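PDB 7BTG: GEO10716p1, which probably acts as an arginine phosphatase of the low molecular weight protein tyrosine phosphatase family, removing phosphate from phosphorylated arginine. Local coordinates for residues I20-V25 against W33-A38; S14-A19 against Q55-H60; I115-D120 against I142-E147; E124-I129 against G133-A138. The protein carries 1 engineered substitution. One frame throughout, in Å; residues are numbered along the deposited sequence.

Contact 1 of 4, residues I20-V25 against W33-A38; sequences ILKHLV and WYVDSA. With PO4 (phosphate ion), chain C.
L21, K22 and V25 lie on the side of helix 13-27 that packs on strand 34-39, where V35 and W33 receive them. The apolar contacts come first. The L21 branch ending in CD2 crosses V35 at a slant and reaches V35 CG2 at 3.8 Å; with chi1 at -179° its CG stands anti to the backbone N, which carries the isobutyl group out to the strand. The same L21 CD2 also touches the six-membered ring of W33, 4.1 Å from W33 CZ3. V25 brings its CG1 in obliquely, 3.9 Å from W33 CE3. Branched aliphatics suit this layer, since they fill it beside a ring that also meets L150 and, edge-to-face, Y153 of helix 133-154. The aliphatic chain of K22 runs extended past V35, the two side chains sliding by in opposite directions, with K22 CG 4.1 Å from V35 CB and K22 CE 3.4 Å from V35 O.

The polar account starts at K22 NZ, whose partners lie off the strand. It reaches E18 in a salt bridge and gives a weak hydrogen bond, NZ to O1 at 3.2 Å, to a phosphate ion, probably from the crystallisation liquor, that H66 ND1 also hydrogen-bonds. Nearby, D36 OD1 pairs with R69. With a leucine in place of K22, E18 is likely to lose its charged mate and the phosphate one of its holders.

Helix and strand of this beta-alpha-beta unit are thus joined by hydrophobic burial, while a long lysine puts its charge beside E18 and the phosphate, at the partly exposed margin.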
# COMPACT_ATOMS: atom_id res chain seq x y z
N ILE A 20 1.74 -8.60 0.04
CA ILE A 20 3.09 -8.77 0.58
C ILE A 20 3.08 -8.68 2.10
O ILE A 20 3.64 -9.54 2.80
CB ILE A 20 4.03 -7.71 -0.01
CG1 ILE A 20 4.56 -8.18 -1.36
CG2 ILE A 20 5.17 -7.38 0.97
CD1 ILE A 20 5.28 -7.11 -2.15
N LEU A 21 2.45 -7.64 2.64
CA LEU A 21 2.42 -7.47 4.09
C LEU A 21 1.58 -8.55 4.74
O LEU A 21 1.88 -9.00 5.85
CB LEU A 21 1.87 -6.09 4.45
CG LEU A 21 1.85 -5.87 5.96
CD1 LEU A 21 3.28 -6.03 6.46
CD2 LEU A 21 1.26 -4.51 6.35
N LYS A 22 0.50 -8.97 4.06
CA LYS A 22 -0.29 -10.09 4.55
C LYS A 22 0.58 -11.34 4.71
O LYS A 22 0.45 -12.06 5.71
CB LYS A 22 -1.46 -10.37 3.61
CG LYS A 22 -2.76 -9.75 4.07
CD LYS A 22 -3.84 -9.79 2.99
CE LYS A 22 -5.15 -9.21 3.54
NZ LYS A 22 -6.28 -9.44 2.60
N HIS A 23 1.47 -11.60 3.74
CA HIS A 23 2.37 -12.74 3.84
C HIS A 23 3.36 -12.56 4.99
O HIS A 23 3.53 -13.47 5.82
CB HIS A 23 3.13 -12.93 2.53
CG HIS A 23 4.03 -14.14 2.52
ND1 HIS A 23 3.59 -15.40 2.87
CD2 HIS A 23 5.34 -14.27 2.20
CE1 HIS A 23 4.59 -16.26 2.77
NE2 HIS A 23 5.66 -15.60 2.36
N LEU A 24 3.99 -11.40 5.08
CA LEU A 24 4.95 -11.15 6.14
C LEU A 24 4.36 -11.42 7.52
O LEU A 24 5.01 -12.06 8.36
CB LEU A 24 5.49 -9.73 6.05
CG LEU A 24 6.45 -9.46 4.90
CD1 LEU A 24 6.82 -7.98 4.86
CD2 LEU A 24 7.73 -10.33 4.98
N VAL A 25 3.12 -10.97 7.77
CA VAL A 25 2.59 -11.12 9.13
C VAL A 25 2.23 -12.55 9.45
O VAL A 25 2.17 -12.91 10.64
CB VAL A 25 1.35 -10.24 9.41
CG1 VAL A 25 1.52 -8.84 8.85
CG2 VAL A 25 0.08 -10.91 8.92
N TRP A 33 -3.44 -8.39 13.26
CA TRP A 33 -3.16 -7.52 12.13
C TRP A 33 -4.26 -7.60 11.10
O TRP A 33 -4.80 -8.67 10.81
CB TRP A 33 -1.83 -7.88 11.49
CG TRP A 33 -0.65 -7.31 12.21
CD1 TRP A 33 -0.21 -7.65 13.46
CD2 TRP A 33 0.25 -6.31 11.74
NE1 TRP A 33 0.90 -6.92 13.80
CE2 TRP A 33 1.21 -6.09 12.75
CE3 TRP A 33 0.35 -5.58 10.55
CZ2 TRP A 33 2.25 -5.17 12.61
CZ3 TRP A 33 1.37 -4.67 10.42
CH2 TRP A 33 2.31 -4.47 11.44
N TYR A 34 -4.60 -6.44 10.53
CA TYR A 34 -5.52 -6.35 9.42
C TYR A 34 -4.92 -5.44 8.35
O TYR A 34 -4.48 -4.32 8.65
CB TYR A 34 -6.88 -5.82 9.88
CG TYR A 34 -7.85 -5.67 8.75
CD1 TYR A 34 -8.24 -6.78 8.01
CD2 TYR A 34 -8.38 -4.44 8.41
CE1 TYR A 34 -9.13 -6.65 6.97
CE2 TYR A 34 -9.28 -4.30 7.38
CZ TYR A 34 -9.65 -5.42 6.66
OH TYR A 34 -10.54 -5.31 5.62
N VAL A 35 -4.88 -5.93 7.12
CA VAL A 35 -4.25 -5.24 6.01
C VAL A 35 -5.27 -5.14 4.88
O VAL A 35 -6.01 -6.10 4.62
CB VAL A 35 -2.97 -5.98 5.54
CG1 VAL A 35 -2.23 -5.17 4.49
CG2 VAL A 35 -2.07 -6.27 6.72
N ASP A 36 -5.32 -3.99 4.23
CA ASP A 36 -6.30 -3.74 3.17
C ASP A 36 -5.70 -2.74 2.19
O ASP A 36 -4.59 -2.24 2.39
CB ASP A 36 -7.63 -3.24 3.76
CG ASP A 36 -8.77 -3.24 2.74
OD1 ASP A 36 -9.76 -2.50 2.95
OD2 ASP A 36 -8.65 -3.96 1.72
N SER A 37 -6.43 -2.44 1.11
CA SER A 37 -5.94 -1.42 0.20
C SER A 37 -7.11 -0.73 -0.48
O SER A 37 -8.23 -1.25 -0.53
CB SER A 37 -4.94 -1.99 -0.81
OG SER A 37 -5.54 -2.92 -1.71
N ALA A 38 -6.84 0.49 -0.97
CA ALA A 38 -7.87 1.32 -1.56
C ALA A 38 -7.20 2.30 -2.51
O ALA A 38 -5.97 2.39 -2.58
CB ALA A 38 -8.68 2.04 -0.47
P PO4 C . -9.41 -8.10 0.39
O1 PO4 C . -9.30 -8.87 1.69
O2 PO4 C . -8.32 -8.52 -0.58
O3 PO4 C . -10.75 -8.41 -0.24
O4 PO4 C . -9.39 -6.61 0.71

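Contact 2 of 4, residues S14-A19 against Q55-H60; sequences SPMAEA and QLLKQH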
# COMPACT_ATOMS: atom_id res chain seq x y z
N SER A 14 -0.87 -0.81 -4.65
CA SER A 14 -1.50 -1.06 -3.36
C SER A 14 -1.93 -2.51 -3.18
O SER A 14 -1.76 -3.06 -2.08
CB SER A 14 -2.67 -0.09 -3.10
OG SER A 14 -3.51 0.15 -4.22
N PRO A 15 -2.49 -3.20 -4.19
CA PRO A 15 -2.82 -4.61 -3.96
C PRO A 15 -1.58 -5.47 -3.77
O PRO A 15 -1.62 -6.44 -3.00
CB PRO A 15 -3.58 -5.02 -5.23
CG PRO A 15 -4.03 -3.73 -5.86
CD PRO A 15 -2.96 -2.73 -5.51
N MET A 16 -0.48 -5.13 -4.43
CA MET A 16 0.76 -5.87 -4.21
C MET A 16 1.24 -5.67 -2.77
O MET A 16 1.56 -6.64 -2.07
CB MET A 16 1.82 -5.41 -5.21
CG MET A 16 1.92 -6.28 -6.44
SD MET A 16 3.34 -5.81 -7.45
CE MET A 16 2.93 -4.11 -7.81
N ALA A 17 1.27 -4.42 -2.32
CA ALA A 17 1.63 -4.14 -0.93
C ALA A 17 0.72 -4.88 0.04
O ALA A 17 1.19 -5.46 1.03
CB ALA A 17 1.57 -2.63 -0.68
N GLU A 18 -0.58 -4.90 -0.23
CA GLU A 18 -1.50 -5.59 0.67
C GLU A 18 -1.13 -7.07 0.80
O GLU A 18 -1.05 -7.60 1.91
CB GLU A 18 -2.93 -5.47 0.18
CG GLU A 18 -3.90 -6.24 1.06
CD GLU A 18 -5.30 -6.18 0.52
OE1 GLU A 18 -5.53 -5.37 -0.40
OE2 GLU A 18 -6.17 -6.93 1.01
N ALA A 19 -0.90 -7.73 -0.33
CA ALA A 19 -0.62 -9.16 -0.30
C ALA A 19 0.75 -9.45 0.33
O ALA A 19 0.90 -10.44 1.06
CB ALA A 19 -0.68 -9.72 -1.72
N GLN A 55 0.49 -12.05 -11.62
CA GLN A 55 1.49 -13.00 -12.06
C GLN A 55 2.76 -12.87 -11.24
O GLN A 55 3.22 -13.85 -10.64
CB GLN A 55 1.78 -12.81 -13.55
CG GLN A 55 0.73 -13.47 -14.44
CD GLN A 55 0.36 -14.87 -13.96
OE1 GLN A 55 1.08 -15.84 -14.22
NE2 GLN A 55 -0.78 -14.99 -13.25
N LEU A 56 3.33 -11.67 -11.19
CA LEU A 56 4.51 -11.45 -10.37
C LEU A 56 4.29 -11.91 -8.94
O LEU A 56 5.18 -12.51 -8.33
CB LEU A 56 4.90 -9.97 -10.42
CG LEU A 56 6.08 -9.52 -9.58
CD1 LEU A 56 7.31 -10.35 -9.93
CD2 LEU A 56 6.34 -8.06 -9.86
N LEU A 57 3.09 -11.69 -8.40
CA LEU A 57 2.79 -12.17 -7.06
C LEU A 57 2.80 -13.69 -6.98
O LEU A 57 3.46 -14.26 -6.10
CB LEU A 57 1.44 -11.61 -6.61
CG LEU A 57 1.49 -10.14 -6.20
CD1 LEU A 57 0.08 -9.62 -6.01
CD2 LEU A 57 2.30 -9.99 -4.91
N LYS A 58 2.07 -14.37 -7.87
CA LYS A 58 2.09 -15.83 -7.91
C LYS A 58 3.50 -16.36 -8.03
O LYS A 58 3.89 -17.31 -7.33
CB LYS A 58 1.22 -16.35 -9.06
CG LYS A 58 1.71 -17.70 -9.62
CD LYS A 58 0.83 -18.24 -10.74
CE LYS A 58 -0.28 -19.13 -10.20
NZ LYS A 58 -1.10 -19.68 -11.31
N GLN A 59 4.30 -15.77 -8.91
CA GLN A 59 5.70 -16.14 -9.03
C GLN A 59 6.45 -16.01 -7.70
O GLN A 59 7.56 -16.55 -7.59
CB GLN A 59 6.31 -15.27 -10.13
CG GLN A 59 7.80 -15.08 -10.10
CD GLN A 59 8.24 -14.14 -11.19
OE1 GLN A 59 7.61 -14.07 -12.25
NE2 GLN A 59 9.31 -13.39 -10.94
N HIS A 60 5.88 -15.35 -6.69
CA HIS A 60 6.47 -15.29 -5.36
C HIS A 60 5.62 -15.99 -4.31
O HIS A 60 5.77 -15.73 -3.11
CB HIS A 60 6.72 -13.84 -4.94
CG HIS A 60 7.92 -13.23 -5.58
ND1 HIS A 60 9.18 -13.31 -5.02
CD2 HIS A 60 8.07 -12.56 -6.75
CE1 HIS A 60 10.04 -12.68 -5.80
NE2 HIS A 60 9.40 -12.22 -6.86
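M16 and L57 meet without any flat group between them; the aromatic ring of these segments, the imidazole of H60, sits to one side. L56 O lies at its edge and in its plane, 3.3 Å from H60 CD2, while the ring stacks on Y139 of helix 133-154.

The contact itself is aliphatic. L57 projects from helix 51-58 and sets its branched end against the M16 side chain, which it crosses at a slant: M16 CG is 3.8 Å from L57 CD1 and 4.0 Å from L57 CD2, so the fork straddles one methylene. A chi1 of -76° swings L57 CG anti to the carbonyl carbon, pointing the isopropyl group at helix 13-27. L57 CD1 also comes within 4.4 Å of A19 CB, where a short side chain leaves room for it one turn along. Beyond its CG, M16 passes L56, with M16 SD 4.5 Å from L56 CD2; the M16 chain then bends at chi3 (-59°) and carries CE to F135.

On other sides of helix 13-27 the polar residues look elsewhere: S14 bonds N10 and S7, the latter at the position where this family carries its nucleophilic cysteine and so probably the engineered residue.

All four touching side chains are buried and apolar, so helix 51-58 is held to the start of helix 13-27 by dispersion and the hydrophobic effect, a joint specified by shape rather than by bond direction.

Contact 3 of 4, residues I115-D120 against I142-E147; sequences IGRKED and ILESCE
R117 meets E144 end-on, NH1 and NH2 each taking one carboxylate oxygen, while the two side chains cross at about a right angle and their flat ends are turned 33° apart. The pairing is therefore a twisted version of the two-pronged arginine-carboxylate salt bridge. R117 NH1 donates to the syn lone pair of E144 OE2 at 3.0 Å, and R117 NH2 bonds E144 OE1 at 3.2 Å, the straighter of the two at 161°. E144 suits the place because its chain is extended, with CG anti to the backbone N (chi1 -177°), and so spans from the helix to the loop; the arginine bends at chi3 to meet it.

I115 also crosses E144 at about a right angle. Its CG2 lies 3.9 Å from E144 OE2 and over one face of the guanidinium, offset toward the rim, where a methyl can cover the flat group without competing for its N-H groups. I115 O stands 3.4 Å from E144 OE2, acceptor against acceptor, an approach that the arginines around the carboxylate probably make tolerable: R148 of the same helix also pairs with OE2. R117 NE also makes a long ion pair with D120 OD2. Alongside, I115 CG1 rests 3.2 Å from S145 OG, a hydroxyl bonded to Q141 O.

The network fastens the loop after strand 107-110 to one side of helix 133-154. On another side of that helix, I142 packs on A17 and I20, and C146 on L24, all from helix 13-27.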
# COMPACT_ATOMS: atom_id res chain seq x y z
N ILE A 115 12.26 2.96 3.37
CA ILE A 115 13.41 2.35 2.70
C ILE A 115 14.71 2.87 3.30
O ILE A 115 15.67 2.11 3.51
CB ILE A 115 13.35 2.60 1.18
CG1 ILE A 115 12.24 1.76 0.56
CG2 ILE A 115 14.69 2.23 0.54
CD1 ILE A 115 12.28 1.72 -0.95
N GLY A 116 14.76 4.17 3.62
CA GLY A 116 15.94 4.77 4.20
C GLY A 116 16.89 5.38 3.20
O GLY A 116 17.97 5.83 3.60
N ARG A 117 16.55 5.38 1.91
CA ARG A 117 17.33 6.05 0.88
C ARG A 117 16.38 6.99 0.16
O ARG A 117 15.54 6.53 -0.62
CB ARG A 117 17.95 5.05 -0.09
CG ARG A 117 18.72 3.95 0.58
CD ARG A 117 19.39 3.03 -0.42
NE ARG A 117 18.44 2.23 -1.19
CZ ARG A 117 17.82 1.14 -0.73
NH1 ARG A 117 18.00 0.71 0.51
NH2 ARG A 117 16.98 0.49 -1.52
N LYS A 118 16.52 8.29 0.41
CA LYS A 118 15.61 9.26 -0.18
C LYS A 118 15.55 9.15 -1.69
O LYS A 118 14.49 9.39 -2.29
CB LYS A 118 16.00 10.68 0.23
CG LYS A 118 15.35 11.14 1.53
N GLU A 119 16.64 8.75 -2.34
CA GLU A 119 16.54 8.61 -3.78
C GLU A 119 15.72 7.39 -4.19
O GLU A 119 15.50 7.18 -5.39
CB GLU A 119 17.94 8.55 -4.41
CG GLU A 119 18.68 7.21 -4.27
CD GLU A 119 19.50 7.10 -2.99
OE1 GLU A 119 19.37 7.98 -2.10
OE2 GLU A 119 20.28 6.13 -2.88
N ASP A 120 15.23 6.60 -3.23
CA ASP A 120 14.37 5.45 -3.51
C ASP A 120 13.03 5.56 -2.79
O ASP A 120 12.33 4.55 -2.65
CB ASP A 120 15.08 4.16 -3.13
CG ASP A 120 15.94 3.63 -4.25
OD1 ASP A 120 15.38 2.94 -5.13
OD2 ASP A 120 17.15 3.94 -4.26
N ILE A 142 8.46 -2.12 -2.40
CA ILE A 142 7.38 -2.39 -1.46
C ILE A 142 7.83 -3.42 -0.43
O ILE A 142 7.54 -3.30 0.77
CB ILE A 142 6.10 -2.83 -2.20
CG1 ILE A 142 5.48 -1.66 -2.98
CG2 ILE A 142 5.09 -3.35 -1.22
CD1 ILE A 142 4.49 -2.11 -4.08
N LEU A 143 8.55 -4.44 -0.88
CA LEU A 143 9.02 -5.48 0.03
C LEU A 143 9.98 -4.90 1.08
O LEU A 143 9.78 -5.10 2.28
CB LEU A 143 9.70 -6.59 -0.76
CG LEU A 143 10.25 -7.76 0.05
CD1 LEU A 143 9.18 -8.30 0.98
CD2 LEU A 143 10.72 -8.82 -0.92
N GLU A 144 11.01 -4.16 0.65
CA GLU A 144 11.92 -3.59 1.64
C GLU A 144 11.17 -2.64 2.56
O GLU A 144 11.37 -2.68 3.79
CB GLU A 144 13.09 -2.87 0.98
CG GLU A 144 14.09 -2.33 2.02
CD GLU A 144 15.31 -1.64 1.40
OE1 GLU A 144 15.48 -1.74 0.16
OE2 GLU A 144 16.09 -1.01 2.15
N SER A 145 10.29 -1.80 1.99
CA SER A 145 9.53 -0.83 2.77
C SER A 145 8.74 -1.52 3.87
O SER A 145 8.78 -1.10 5.03
CB SER A 145 8.58 -0.03 1.88
OG SER A 145 9.26 0.67 0.86
N CYS A 146 7.99 -2.57 3.52
CA CYS A 146 7.24 -3.30 4.54
C CYS A 146 8.18 -3.93 5.57
O CYS A 146 7.85 -4.01 6.76
CB CYS A 146 6.37 -4.38 3.90
SG CYS A 146 4.96 -3.82 2.93
N GLU A 147 9.32 -4.45 5.12
CA GLU A 147 10.24 -5.09 6.06
C GLU A 147 10.76 -4.10 7.09
O GLU A 147 10.69 -4.36 8.30
CB GLU A 147 11.40 -5.71 5.30
CG GLU A 147 10.94 -6.75 4.33
CD GLU A 147 11.89 -7.88 4.22
OE1 GLU A 147 12.23 -8.46 5.27
OE2 GLU A 147 12.31 -8.16 3.08

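Contact 4 of 4, residues E124-I129 against G133-A138; sequences EDPYFI and GGFNAA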
# COMPACT_ATOMS: atom_id res chain seq x y z
N GLU A 124 6.80 4.26 -7.99
CA GLU A 124 6.14 4.75 -9.20
C GLU A 124 5.05 3.80 -9.68
O GLU A 124 5.18 2.58 -9.59
CB GLU A 124 7.16 4.92 -10.33
CG GLU A 124 8.43 5.68 -9.95
CD GLU A 124 8.23 7.19 -9.92
OE1 GLU A 124 7.17 7.65 -9.42
OE2 GLU A 124 9.13 7.91 -10.42
N ASP A 125 3.99 4.39 -10.22
CA ASP A 125 2.87 3.68 -10.85
C ASP A 125 3.36 2.84 -12.03
O ASP A 125 3.82 3.42 -13.02
CB ASP A 125 1.81 4.66 -11.34
CG ASP A 125 0.54 3.97 -11.79
OD1 ASP A 125 0.53 2.72 -11.91
OD2 ASP A 125 -0.45 4.68 -12.01
N PRO A 126 3.27 1.51 -11.97
CA PRO A 126 3.70 0.68 -13.11
C PRO A 126 2.63 0.44 -14.16
O PRO A 126 2.94 -0.19 -15.17
CB PRO A 126 4.06 -0.65 -12.43
CG PRO A 126 3.07 -0.75 -11.31
CD PRO A 126 2.88 0.69 -10.82
N TYR A 127 1.40 0.92 -13.93
CA TYR A 127 0.26 0.61 -14.80
C TYR A 127 0.58 0.78 -16.28
O TYR A 127 0.22 -0.08 -17.10
CB TYR A 127 -0.94 1.50 -14.43
CG TYR A 127 -2.27 1.10 -15.05
CD1 TYR A 127 -2.67 1.60 -16.29
CD2 TYR A 127 -3.13 0.25 -14.38
CE1 TYR A 127 -3.90 1.23 -16.85
CE2 TYR A 127 -4.35 -0.12 -14.93
CZ TYR A 127 -4.73 0.37 -16.17
OH TYR A 127 -5.93 -0.01 -16.69
N PHE A 128 1.26 1.86 -16.65
CA PHE A 128 1.46 2.23 -18.05
C PHE A 128 2.88 1.97 -18.52
O PHE A 128 3.25 2.38 -19.62
CB PHE A 128 1.13 3.71 -18.24
CG PHE A 128 1.90 4.60 -17.31
CD1 PHE A 128 1.35 4.99 -16.10
CD2 PHE A 128 3.18 5.00 -17.63
CE1 PHE A 128 2.06 5.79 -15.24
CE2 PHE A 128 3.91 5.80 -16.76
CZ PHE A 128 3.34 6.20 -15.56
N ILE A 129 3.70 1.33 -17.69
CA ILE A 129 5.09 1.06 -18.03
C ILE A 129 5.12 -0.26 -18.78
O ILE A 129 4.64 -1.28 -18.28
CB ILE A 129 5.95 1.00 -16.76
CG1 ILE A 129 5.99 2.38 -16.10
CG2 ILE A 129 7.35 0.52 -17.10
CD1 ILE A 129 6.68 3.46 -16.94
N GLY A 133 9.41 -4.32 -15.93
CA GLY A 133 10.40 -3.57 -15.16
C GLY A 133 9.79 -2.65 -14.12
O GLY A 133 10.32 -2.50 -13.02
N GLY A 134 8.65 -2.03 -14.44
CA GLY A 134 8.00 -1.18 -13.46
C GLY A 134 7.43 -1.98 -12.30
O GLY A 134 7.52 -1.56 -11.15
N PHE A 135 6.82 -3.13 -12.59
CA PHE A 135 6.28 -3.94 -11.50
C PHE A 135 7.39 -4.50 -10.63
O PHE A 135 7.24 -4.62 -9.41
CB PHE A 135 5.42 -5.07 -12.05
CG PHE A 135 3.98 -4.71 -12.23
CD1 PHE A 135 3.07 -4.92 -11.21
CD2 PHE A 135 3.54 -4.16 -13.43
CE1 PHE A 135 1.74 -4.59 -11.37
CE2 PHE A 135 2.21 -3.82 -13.59
CZ PHE A 135 1.31 -4.04 -12.56
N ASN A 136 8.53 -4.84 -11.24
CA ASN A 136 9.61 -5.48 -10.50
C ASN A 136 10.26 -4.50 -9.54
O ASN A 136 10.49 -4.82 -8.37
CB ASN A 136 10.65 -6.06 -11.46
CG ASN A 136 10.14 -7.29 -12.18
OD1 ASN A 136 9.41 -8.10 -11.61
ND2 ASN A 136 10.49 -7.42 -13.45
N ALA A 137 10.57 -3.29 -10.01
CA ALA A 137 11.06 -2.25 -9.11
C ALA A 137 10.07 -1.99 -7.98
O ALA A 137 10.47 -1.88 -6.81
CB ALA A 137 11.34 -0.97 -9.89
N ALA A 138 8.78 -1.88 -8.30
CA ALA A 138 7.80 -1.58 -7.27
C ALA A 138 7.72 -2.70 -6.24
O ALA A 138 7.60 -2.45 -5.04
CB ALA A 138 6.42 -1.33 -7.89
O HOH W 1 7.90 1.45 -10.68
O HOH W 2 6.03 -2.61 -15.65
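P126 lays its ring over F135, and it has the most surface buried here. P126 CG stands 3.8 Å from the centroid of the F135 ring and only 6° off the ring normal, a CH-pi contact over the centre of the face, while P126 CB reaches 3.7 Å from F135 CD2. The two side chains cross at about a right angle. With an alanine in place of F135, P126 would probably lose the flat surface under its CG and a gap would open toward C12 and L56, which the phenyl ring also touches.

G134 lets the loop come this close. P126 CB sits 3.6 Å from G134 C, and I129 CG2 3.9 Å from G134 N; a beta carbon on G134 would point into the loop, tight against the CB atoms of both P126 and I129. The loop is shaped by a type I turn from P126 to I129 and by an Asx turn, in which Y127 N bonds D125 OD1 at 2.8 Å. The sequence D125-P126-Y127 matches the DPY motif that, in low molecular weight phosphatases, carries the general acid, and P126 also touches R13.

Water joins the two backbones as well. One molecule donates to both E124 O and G134 O, at 3.1 Å each. A second donates to I129 O and accepts from F135 N, serving an amide in the first turn of helix 133-154.

In the fold
Helix 13-27 ties contacts 1 and 2 together, their centres 11 Å apart, and S37 OG of strand 34-39 probably hydrogen-bonds E18 OE1 at 2.8 Å. Contact 2 reaches contact 4 through M16 CE, 3.5 Å from F135 CD1, so the core under the DPY loop is continuous with the helix pair. Contact 3 joins contact 1 where L24 CD1 packs 3.7 Å from C146 CB. Contacts 3 and 4 share helix 133-154. A phosphate about 4 Å from the P126 side chain probably marks the active-site pocket beside contact 4; the centre of contact 1 lies about 20 Å from that of contact 4, and the separate phosphate there probably comes from the crystallisation liquor.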